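Local coordinates for capsular polysaccharide export system protein KpsC (Thermosulfurimonas dismutans, PDB 6MGB), which transfers Kdo in a beta-2,4 linkage, probably from a CMP-activated donor, in building the conserved glycolipid anchor of Gram-negative capsules, at residues Phe263-Tyr268 against Thr274-Arg279; Leu107-Leu112 against Lys278-Arg283. All blocks are in the same frame, centred on the assembly; numbering follows the deposited sequence.

Contact 1 (Phe263-Tyr268 against Thr274-Arg279); sequences FGMPFY and TRDGKR
Lys278 lays its aliphatic chain along the backbone of Phe263 and Gly264. Lys278 CB points at the loop and lies 3.9 Å from Met265 CE. Lys278 CG stands anti to the carbonyl carbon of its own residue, reaches Phe263 O at 3.4 Å and packs on the carbonyl carbon of Gly264. A bend at chi2 (-70°) then turns the chain along the loop; CD passes Phe263 O more loosely, and Lys278 CE returns to 3.4 Å from Phe263 O. The tip, NZ, leads away to a weak hydrogen bond with Leu175 O. Lysine suits such a place because its methylenes pack while its amine leaves.

Met265 comes from the loop towards the same residue. Bends at chi2 and chi3 bring Met265 CE, the methyl, to 3.3 Å from Lys278 O, a shape that a flexible thioether adopts easily. At the far end, CG2 of Thr274 touches the edge of the Tyr268 ring, 4.1 Å from Tyr268 CD2, while the ring carries CG of Pro266 on one face. Thr274 OG1 donates a hydrogen bond to Asp276 OD1 (2.6 Å).

Two waters supply the polar links between the segments. One donates to Gly264 O and accepts from Lys278 N; the other donates to both Tyr268 O and Thr274 OG1.

The loop holding 263-268 leaves strand 259-262 and leads on to its parallel neighbour, edge strand 275-276 of a six-stranded sheet, in the half of this GT-B enzyme that binds CMP. Tyr268 OH is hydrogen-bonded to the backbone oxygen of Ser247, a CMP-binding residue. Phe263 packs on helix 180-191, and Tyr268 and Thr274 both touch Cys262 of strand 259-262.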
loop_
_atom_site.group_PDB
_atom_site.type_symbol
_atom_site.label_atom_id
_atom_site.label_comp_id
_atom_site.label_asym_id
_atom_site.label_seq_id
_atom_site.Cartn_x
_atom_site.Cartn_y
_atom_site.Cartn_z
ATOM N N PHE A 263 -10.270 11.068 -1.433
ATOM C CA PHE A 263 -10.502 12.151 -0.489
ATOM C C PHE A 263 -9.276 12.482 0.350
ATOM O O PHE A 263 -9.248 13.542 0.987
ATOM C CB PHE A 263 -11.686 11.804 0.418
ATOM C CG PHE A 263 -13.005 11.874 -0.286
ATOM C CD1 PHE A 263 -13.303 10.991 -1.311
ATOM C CD2 PHE A 263 -13.936 12.837 0.051
ATOM C CE1 PHE A 263 -14.507 11.061 -1.976
ATOM C CE2 PHE A 263 -15.143 12.907 -0.606
ATOM C CZ PHE A 263 -15.430 12.017 -1.621
ATOM N N GLY A 264 -8.279 11.598 0.373
ATOM C CA GLY A 264 -6.950 11.928 0.825
ATOM C C GLY A 264 -5.973 12.005 -0.336
ATOM O O GLY A 264 -6.354 12.050 -1.507
ATOM N N MET A 265 -4.685 12.009 0.010
ATOM C CA MET A 265 -3.604 12.071 -0.972
ATOM C C MET A 265 -2.710 10.844 -0.813
ATOM O O MET A 265 -1.568 10.946 -0.346
ATOM C CB MET A 265 -2.803 13.361 -0.817
ATOM C CG MET A 265 -1.676 13.555 -1.831
ATOM S SD MET A 265 -2.185 13.539 -3.566
ATOM C CE MET A 265 -3.427 14.831 -3.592
ATOM N N PRO A 266 -3.207 9.659 -1.190
ATOM C CA PRO A 266 -2.368 8.454 -1.137
ATOM C C PRO A 266 -1.264 8.460 -2.186
ATOM O O PRO A 266 -1.152 9.403 -2.974
ATOM C CB PRO A 266 -3.371 7.319 -1.377
ATOM C CG PRO A 266 -4.480 7.954 -2.146
ATOM C CD PRO A 266 -4.584 9.357 -1.617
ATOM N N PHE A 267 -0.448 7.403 -2.217
ATOM C CA PHE A 267 0.735 7.410 -3.071
ATOM C C PHE A 267 0.371 7.497 -4.546
ATOM O O PHE A 267 1.166 7.993 -5.352
ATOM C CB PHE A 267 1.583 6.163 -2.804
ATOM C CG PHE A 267 0.924 4.871 -3.212
ATOM C CD1 PHE A 267 1.137 4.337 -4.473
ATOM C CD2 PHE A 267 0.105 4.185 -2.330
ATOM C CE1 PHE A 267 0.541 3.146 -4.849
ATOM C CE2 PHE A 267 -0.493 2.993 -2.703
ATOM C CZ PHE A 267 -0.273 2.475 -3.964
ATOM N N TYR A 268 -0.820 7.038 -4.917
ATOM C CA TYR A 268 -1.243 6.987 -6.310
ATOM C C TYR A 268 -2.097 8.180 -6.719
ATOM O O TYR A 268 -2.501 8.263 -7.884
ATOM C CB TYR A 268 -2.019 5.691 -6.573
ATOM C CG TYR A 268 -3.172 5.482 -5.625
ATOM C CD1 TYR A 268 -2.991 4.810 -4.423
ATOM C CD2 TYR A 268 -4.436 5.967 -5.922
ATOM C CE1 TYR A 268 -4.040 4.620 -3.550
ATOM C CE2 TYR A 268 -5.491 5.783 -5.056
ATOM C CZ TYR A 268 -5.288 5.109 -3.868
ATOM O OH TYR A 268 -6.332 4.922 -2.995
ATOM N N THR A 274 -6.675 10.108 -10.888
ATOM C CA THR A 274 -7.718 10.043 -9.878
ATOM C C THR A 274 -8.449 11.374 -9.804
ATOM O O THR A 274 -7.950 12.410 -10.248
ATOM C CB THR A 274 -7.134 9.706 -8.501
ATOM O OG1 THR A 274 -6.019 10.567 -8.236
ATOM C CG2 THR A 274 -6.679 8.256 -8.446
ATOM N N ARG A 275 -9.647 11.334 -9.229
ATOM C CA ARG A 275 -10.393 12.544 -8.911
ATOM C C ARG A 275 -10.037 12.929 -7.481
ATOM O O ARG A 275 -10.453 12.262 -6.528
ATOM C CB ARG A 275 -11.890 12.313 -9.085
ATOM C CG ARG A 275 -12.209 11.407 -10.260
ATOM C CD ARG A 275 -13.627 11.586 -10.757
ATOM N NE ARG A 275 -13.864 12.934 -11.266
ATOM C CZ ARG A 275 -14.937 13.292 -11.962
ATOM N NH1 ARG A 275 -15.879 12.401 -12.242
ATOM N NH2 ARG A 275 -15.069 14.542 -12.382
ATOM N N ASP A 276 -9.259 13.996 -7.333
ATOM C CA ASP A 276 -8.605 14.321 -6.072
ATOM C C ASP A 276 -9.330 15.460 -5.370
ATOM O O ASP A 276 -9.581 16.511 -5.972
ATOM C CB ASP A 276 -7.142 14.706 -6.307
ATOM C CG ASP A 276 -6.311 13.552 -6.829
ATOM O OD1 ASP A 276 -6.662 12.389 -6.541
ATOM O OD2 ASP A 276 -5.306 13.809 -7.526
ATOM N N GLY A 277 -9.664 15.245 -4.097
ATOM C CA GLY A 277 -10.135 16.305 -3.229
ATOM C C GLY A 277 -9.039 17.044 -2.504
ATOM O O GLY A 277 -9.298 18.083 -1.890
ATOM N N LYS A 278 -7.817 16.523 -2.554
ATOM C CA LYS A 278 -6.645 17.163 -1.983
ATOM C C LYS A 278 -5.692 17.571 -3.097
ATOM O O LYS A 278 -5.784 17.095 -4.232
ATOM C CB LYS A 278 -5.928 16.228 -1.002
ATOM C CG LYS A 278 -6.789 15.746 0.152
ATOM C CD LYS A 278 -7.096 16.870 1.125
ATOM C CE LYS A 278 -7.942 16.378 2.287
ATOM N NZ LYS A 278 -8.277 17.473 3.237
ATOM N N ARG A 279 -4.766 18.460 -2.756
ATOM C CA ARG A 279 -3.773 18.962 -3.691
ATOM C C ARG A 279 -2.382 18.637 -3.166
ATOM O O ARG A 279 -2.144 18.629 -1.954
ATOM C CB ARG A 279 -3.908 20.481 -3.896
ATOM C CG ARG A 279 -5.344 20.997 -4.015
ATOM C CD ARG A 279 -5.726 21.320 -5.450
ATOM N NE ARG A 279 -5.715 20.144 -6.317
ATOM C CZ ARG A 279 -6.713 19.270 -6.416
ATOM N NH1 ARG A 279 -7.817 19.421 -5.692
ATOM N NH2 ARG A 279 -6.607 18.235 -7.238
HETATM O O HOH W 1 -6.817 13.742 -3.344
HETATM O O HOH W 2 -3.399 10.148 -9.702
#

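Contact 2 (Leu107-Leu112 against Lys278-Arg283)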
loop_
_atom_site.group_PDB
_atom_site.type_symbol
_atom_site.label_atom_id
_atom_site.label_comp_id
_atom_site.label_asym_id
_atom_site.label_seq_id
_atom_site.Cartn_x
_atom_site.Cartn_y
_atom_site.Cartn_z
ATOM N N LEU A 107 10.873 8.014 -1.976
ATOM C CA LEU A 107 11.550 7.418 -3.122
ATOM C C LEU A 107 10.574 7.204 -4.271
ATOM O O LEU A 107 10.891 7.497 -5.429
ATOM C CB LEU A 107 12.211 6.098 -2.724
ATOM C CG LEU A 107 12.786 5.277 -3.886
ATOM C CD1 LEU A 107 13.887 6.045 -4.607
ATOM C CD2 LEU A 107 13.298 3.933 -3.399
ATOM N N LEU A 108 9.372 6.709 -3.966
ATOM C CA LEU A 108 8.389 6.453 -5.014
ATOM C C LEU A 108 7.967 7.748 -5.694
ATOM O O LEU A 108 7.907 7.824 -6.928
ATOM C CB LEU A 108 7.177 5.726 -4.429
ATOM C CG LEU A 108 6.026 5.451 -5.403
ATOM C CD1 LEU A 108 6.508 4.694 -6.631
ATOM C CD2 LEU A 108 4.916 4.677 -4.712
ATOM N N GLU A 109 7.669 8.784 -4.906
ATOM C CA GLU A 109 7.279 10.060 -5.494
ATOM C C GLU A 109 8.390 10.611 -6.378
ATOM O O GLU A 109 8.122 11.192 -7.435
ATOM C CB GLU A 109 6.924 11.065 -4.400
ATOM C CG GLU A 109 6.279 12.337 -4.932
ATOM C CD GLU A 109 6.101 13.396 -3.864
ATOM O OE1 GLU A 109 4.972 13.545 -3.353
ATOM O OE2 GLU A 109 7.094 14.077 -3.533
ATOM N N ASN A 110 9.646 10.435 -5.962
ATOM C CA ASN A 110 10.765 10.897 -6.777
ATOM C C ASN A 110 10.836 10.130 -8.093
ATOM O O ASN A 110 11.064 10.724 -9.153
ATOM C CB ASN A 110 12.076 10.759 -6.000
ATOM C CG ASN A 110 12.230 11.810 -4.913
ATOM O OD1 ASN A 110 11.514 12.813 -4.889
ATOM N ND2 ASN A 110 13.188 11.591 -4.016
ATOM N N LEU A 111 10.644 8.808 -8.047
ATOM C CA LEU A 111 10.620 8.026 -9.279
ATOM C C LEU A 111 9.543 8.532 -10.228
ATOM O O LEU A 111 9.776 8.660 -11.436
ATOM C CB LEU A 111 10.391 6.547 -8.962
ATOM C CG LEU A 111 11.566 5.783 -8.350
ATOM C CD1 LEU A 111 11.113 4.412 -7.881
ATOM C CD2 LEU A 111 12.702 5.651 -9.352
ATOM N N LEU A 112 8.359 8.837 -9.697
ATOM C CA LEU A 112 7.256 9.276 -10.543
ATOM C C LEU A 112 7.472 10.692 -11.059
ATOM O O LEU A 112 7.078 11.003 -12.188
ATOM C CB LEU A 112 5.944 9.184 -9.765
ATOM C CG LEU A 112 5.514 7.760 -9.390
ATOM C CD1 LEU A 112 4.415 7.766 -8.337
ATOM C CD2 LEU A 112 5.053 6.999 -10.624
ATOM N N LYS A 278 -7.817 16.523 -2.554
ATOM C CA LYS A 278 -6.645 17.163 -1.983
ATOM C C LYS A 278 -5.692 17.571 -3.097
ATOM O O LYS A 278 -5.784 17.095 -4.232
ATOM C CB LYS A 278 -5.928 16.228 -1.002
ATOM C CG LYS A 278 -6.789 15.746 0.152
ATOM C CD LYS A 278 -7.096 16.870 1.125
ATOM C CE LYS A 278 -7.942 16.378 2.287
ATOM N NZ LYS A 278 -8.277 17.473 3.237
ATOM N N ARG A 279 -4.766 18.460 -2.756
ATOM C CA ARG A 279 -3.773 18.962 -3.691
ATOM C C ARG A 279 -2.382 18.637 -3.166
ATOM O O ARG A 279 -2.144 18.629 -1.954
ATOM C CB ARG A 279 -3.908 20.481 -3.896
ATOM C CG ARG A 279 -5.344 20.997 -4.015
ATOM C CD ARG A 279 -5.726 21.320 -5.450
ATOM N NE ARG A 279 -5.715 20.144 -6.317
ATOM C CZ ARG A 279 -6.713 19.270 -6.416
ATOM N NH1 ARG A 279 -7.817 19.421 -5.692
ATOM N NH2 ARG A 279 -6.607 18.235 -7.238
ATOM N N CYS A 280 -1.464 18.355 -4.089
ATOM C CA CYS A 280 -0.057 18.125 -3.754
ATOM C C CYS A 280 0.769 18.778 -4.860
ATOM O O CYS A 280 1.076 18.150 -5.876
ATOM C CB CYS A 280 0.253 16.640 -3.613
ATOM S SG CYS A 280 1.913 16.304 -2.978
ATOM N N GLU A 281 1.125 20.048 -4.650
ATOM C CA GLU A 281 1.841 20.804 -5.669
ATOM C C GLU A 281 3.195 20.192 -6.003
ATOM O O GLU A 281 3.708 20.413 -7.106
ATOM C CB GLU A 281 2.035 22.251 -5.212
ATOM C CG GLU A 281 0.770 22.927 -4.699
ATOM C CD GLU A 281 -0.389 22.823 -5.671
ATOM O OE1 GLU A 281 -1.551 22.825 -5.212
ATOM O OE2 GLU A 281 -0.140 22.738 -6.891
ATOM N N ARG A 282 3.785 19.434 -5.078
ATOM C CA ARG A 282 5.084 18.822 -5.325
ATOM C C ARG A 282 5.021 17.749 -6.405
ATOM O O ARG A 282 6.052 17.432 -7.008
ATOM C CB ARG A 282 5.622 18.227 -4.025
ATOM C CG ARG A 282 7.119 17.995 -4.011
ATOM C CD ARG A 282 7.571 17.418 -2.680
ATOM N NE ARG A 282 6.696 16.331 -2.246
ATOM C CZ ARG A 282 5.773 16.422 -1.291
ATOM N NH1 ARG A 282 5.586 17.552 -0.617
ATOM N NH2 ARG A 282 5.030 15.364 -1.002
ATOM N N ARG A 283 3.841 17.190 -6.662
ATOM C CA ARG A 283 3.661 16.179 -7.701
ATOM C C ARG A 283 3.235 16.883 -8.983
ATOM O O ARG A 283 2.108 17.382 -9.083
ATOM C CB ARG A 283 2.635 15.137 -7.262
ATOM C CG ARG A 283 3.072 14.365 -6.031
ATOM C CD ARG A 283 2.023 13.374 -5.550
ATOM N NE ARG A 283 2.446 12.749 -4.300
ATOM C CZ ARG A 283 1.728 11.867 -3.611
ATOM N NH1 ARG A 283 0.532 11.484 -4.043
ATOM N NH2 ARG A 283 2.211 11.370 -2.481
#
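One carboxylate, that of Glu109 on helix 107-114, ties a salt-bridge network to two consecutive arginines, Arg282 and Arg283, from a type I beta turn, Cys280 to Arg283. The turn closes with Arg283 N bonded to Cys280 O and sets both arginines around the same acid.

The close part is dominated by charged groups. Glu109 leaves the helix with CG anti to its backbone N (chi1 -170°) and stays extended, giving the length needed to reach the turn. Arg282 grips Glu109 side-on: Arg282 NE donates to Glu109 OE2 at 2.6 Å, and Arg282 NH2 donates to Glu109 OE1 at 3.0 Å along a more bent path. The arginine chain bends at chi3 (46°), bringing the NE edge round to the carboxylate. Two arginines suit a largely buried acid, since their donors spread over both oxygens and would probably favour its ionised form.

On the looser side, Cys280 SG only approaches Glu109 OE1, at 4.1 Å. Arg282 lies partly exposed, with NH2 also bonded to Ala102 O, whereas Arg283 is buried and its NH1 also binds Ala269 O.

Arg283 extends from CG to NE, and Arg283 NE delivers its N-H to the anti lone pair of Glu109 OE1 at 2.8 Å, with an N-H...O angle of 176°.

How the contacts relate
Both contacts hold the chain that follows strand 275-276 and share Lys278 and Arg279, though these two residues meet a partner segment only in contact 1. There the partner is near in sequence, and the join is made by aliphatic packing and water bridges inside the CMP-binding half. Contact 2 reaches a helix 166 residues away and depends on charge, farther from the nucleotide. Each is partly buried, with Met265 and Tyr268 on the inner side of one and Glu109 and Arg283 on that of the other. Arg283 joins them: Arg283 NH1 lies 2.9 Å from Pro266 O, a probable hydrogen bond, and beside Met265 SD.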